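PDB 3HLY: flavodoxin-like domain from Synechococcus elongatus PCC 6301, which probably binds a flavin cofactor, most likely FMN, and carries electrons as the flavodoxin-like part of a larger flavoprotein. Local coordinates for residues 11-16 with 121-126. Sequence-based numbering, arbitrary orientation.
Sequences YGYSDR and DQPTEA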
loop_
_atom_site.group_PDB
_atom_site.type_symbol
_atom_site.label_atom_id
_atom_site.label_comp_id
_atom_site.label_asym_id
_atom_site.label_seq_id
_atom_site.Cartn_x
_atom_site.Cartn_y
_atom_site.Cartn_z
ATOM N N TYR A 11 7.295 11.358 -2.717
ATOM C CA TYR A 11 6.012 12.038 -2.861
ATOM C C TYR A 11 5.444 12.175 -1.455
ATOM O O TYR A 11 5.133 11.178 -0.805
ATOM C CB TYR A 11 5.034 11.228 -3.717
ATOM C CG TYR A 11 3.704 11.924 -3.902
ATOM C CD1 TYR A 11 2.504 11.236 -3.735
ATOM C CD2 TYR A 11 3.646 13.284 -4.223
ATOM C CE1 TYR A 11 1.278 11.883 -3.876
ATOM C CE2 TYR A 11 2.427 13.942 -4.367
ATOM C CZ TYR A 11 1.249 13.237 -4.188
ATOM O OH TYR A 11 0.042 13.889 -4.280
ATOM N N GLY A 12 5.312 13.404 -0.978
ATOM C CA GLY A 12 4.803 13.599 0.367
ATOM C C GLY A 12 5.672 12.847 1.365
ATOM O O GLY A 12 6.899 12.981 1.356
ATOM N N TYR A 13 5.043 12.051 2.224
ATOM C CA TYR A 13 5.770 11.267 3.216
ATOM C C TYR A 13 5.688 9.778 2.904
ATOM O O TYR A 13 5.816 8.945 3.800
ATOM C CB TYR A 13 5.211 11.543 4.610
ATOM C CG TYR A 13 5.578 12.909 5.137
ATOM C CD1 TYR A 13 6.656 13.077 6.009
ATOM C CD2 TYR A 13 4.864 14.040 4.750
ATOM C CE1 TYR A 13 7.011 14.341 6.480
ATOM C CE2 TYR A 13 5.211 15.305 5.213
ATOM C CZ TYR A 13 6.280 15.448 6.076
ATOM O OH TYR A 13 6.615 16.700 6.531
ATOM N N SER A 14 5.483 9.450 1.628
ATOM C CA SER A 14 5.375 8.058 1.198
ATOM C C SER A 14 6.538 7.170 1.644
ATOM O O SER A 14 6.310 6.093 2.192
ATOM C CB SER A 14 5.238 7.975 -0.324
ATOM O OG SER A 14 3.948 8.375 -0.733
ATOM N N ASP A 15 7.775 7.601 1.399
ATOM C CA ASP A 15 8.934 6.799 1.806
ATOM C C ASP A 15 8.836 6.420 3.286
ATOM O O ASP A 15 8.959 5.252 3.667
ATOM C CB ASP A 15 10.247 7.575 1.627
ATOM C CG ASP A 15 10.564 7.883 0.179
ATOM O OD1 ASP A 15 10.726 6.938 -0.627
ATOM O OD2 ASP A 15 10.663 9.085 -0.150
ATOM N N ARG A 16 8.606 7.441 4.101
ATOM C CA ARG A 16 8.550 7.321 5.548
ATOM C C ARG A 16 7.347 6.579 6.126
ATOM O O ARG A 16 7.479 5.823 7.080
ATOM C CB ARG A 16 8.635 8.723 6.140
ATOM C CG ARG A 16 9.396 8.806 7.420
ATOM C CD ARG A 16 9.980 10.192 7.563
ATOM N NE ARG A 16 10.949 10.501 6.516
ATOM C CZ ARG A 16 11.570 11.672 6.406
ATOM N NH1 ARG A 16 11.319 12.645 7.274
ATOM N NH2 ARG A 16 12.454 11.866 5.435
ATOM N N ASP A 121 -2.081 15.984 7.996
ATOM C CA ASP A 121 -1.103 16.935 8.506
ATOM C C ASP A 121 0.261 16.258 8.514
ATOM O O ASP A 121 0.386 15.085 8.163
ATOM C CB ASP A 121 -1.477 17.371 9.917
ATOM N N GLN A 122 1.286 16.996 8.914
ATOM C CA GLN A 122 2.627 16.443 8.971
ATOM C C GLN A 122 2.653 15.205 9.862
ATOM O O GLN A 122 2.310 15.266 11.042
ATOM C CB GLN A 122 3.592 17.479 9.530
ATOM C CG GLN A 122 5.037 17.037 9.548
ATOM C CD GLN A 122 5.902 18.001 10.325
ATOM O OE1 GLN A 122 5.797 19.218 10.155
ATOM N NE2 GLN A 122 6.769 17.465 11.181
ATOM N N PRO A 123 3.052 14.057 9.301
ATOM C CA PRO A 123 3.113 12.820 10.080
ATOM C C PRO A 123 3.958 12.997 11.335
ATOM O O PRO A 123 5.125 13.365 11.257
ATOM C CB PRO A 123 3.742 11.839 9.104
ATOM C CG PRO A 123 3.173 12.281 7.805
ATOM C CD PRO A 123 3.312 13.790 7.877
ATOM N N THR A 124 3.359 12.746 12.491
ATOM C CA THR A 124 4.076 12.859 13.749
ATOM C C THR A 124 4.534 11.463 14.146
ATOM O O THR A 124 4.277 10.492 13.429
ATOM C CB THR A 124 3.166 13.416 14.867
ATOM O OG1 THR A 124 2.012 12.574 15.011
ATOM C CG2 THR A 124 2.718 14.834 14.539
ATOM N N GLU A 125 5.214 11.360 15.283
ATOM C CA GLU A 125 5.669 10.065 15.764
ATOM C C GLU A 125 4.444 9.186 15.982
ATOM O O GLU A 125 4.479 7.978 15.755
ATOM C CB GLU A 125 6.446 10.220 17.073
ATOM C CG GLU A 125 7.793 10.922 16.912
ATOM C CD GLU A 125 8.786 10.126 16.073
ATOM O OE1 GLU A 125 9.878 10.663 15.788
ATOM O OE2 GLU A 125 8.482 8.967 15.701
ATOM N N ALA A 126 3.356 9.811 16.413
ATOM C CA ALA A 126 2.105 9.105 16.653
ATOM C C ALA A 126 1.657 8.389 15.378
ATOM O O ALA A 126 1.348 7.197 15.400
ATOM C CB ALA A 126 1.039 10.089 17.100
#
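Pro123 lays the CD methylene of its pyrrolidine ring over one face of the Tyr13 phenol, and this CH-pi contact carries most of the meeting between residues 11-16 and 121-126. Pro123 CD lies 3.5 Å from the centroid of the Tyr13 ring and only 11° off the ring normal, so the methylene sits over the middle of the face rather than at its rim. The distances to individual atoms agree: CD is 3.5 Å from Tyr13 CD2 and 4.0 Å from Tyr13 CE1, a nearly even spread round the ring. The neighbouring methylene, Pro123 CG, is displaced toward the root of the phenol, 3.6 Å from Tyr13 CG and 3.9 Å from Tyr13 CB.

At the far end of the phenol, Gln122 takes over. Its CG packs 3.4 Å from Tyr13 OH, obliquely to the ring. Since that CG is anti to the backbone N (chi1 -176°) and the chain stays extended beyond it, the side chain runs out past the hydroxyl; its amide plane lies 11° from that of the phenol, but the group is carried beyond the hydroxyl, with Gln122 CD 4.1 Å from Tyr13 OH, so the two planes are nearly parallel without being stacked. The contact is therefore one of van der Waals and CH-pi packing, burying 136 Å² in all.

Tyr128 of helix 125-144 touches both Tyr13 and Pro123, extending the cluster into that helix. A type II' turn from Tyr11 to Ser14 leads into helix 14-27, with Tyr13 at the N-cap position of that helix. The contact thus joins the loop after strand 3-7 to the lead-in of helix 125-144, the last helix of a fold built on a parallel five-stranded sheet of order 2-1-3-4-5, the flavodoxin-like fold; in flavodoxins, the corresponding first loop binds the FMN phosphate.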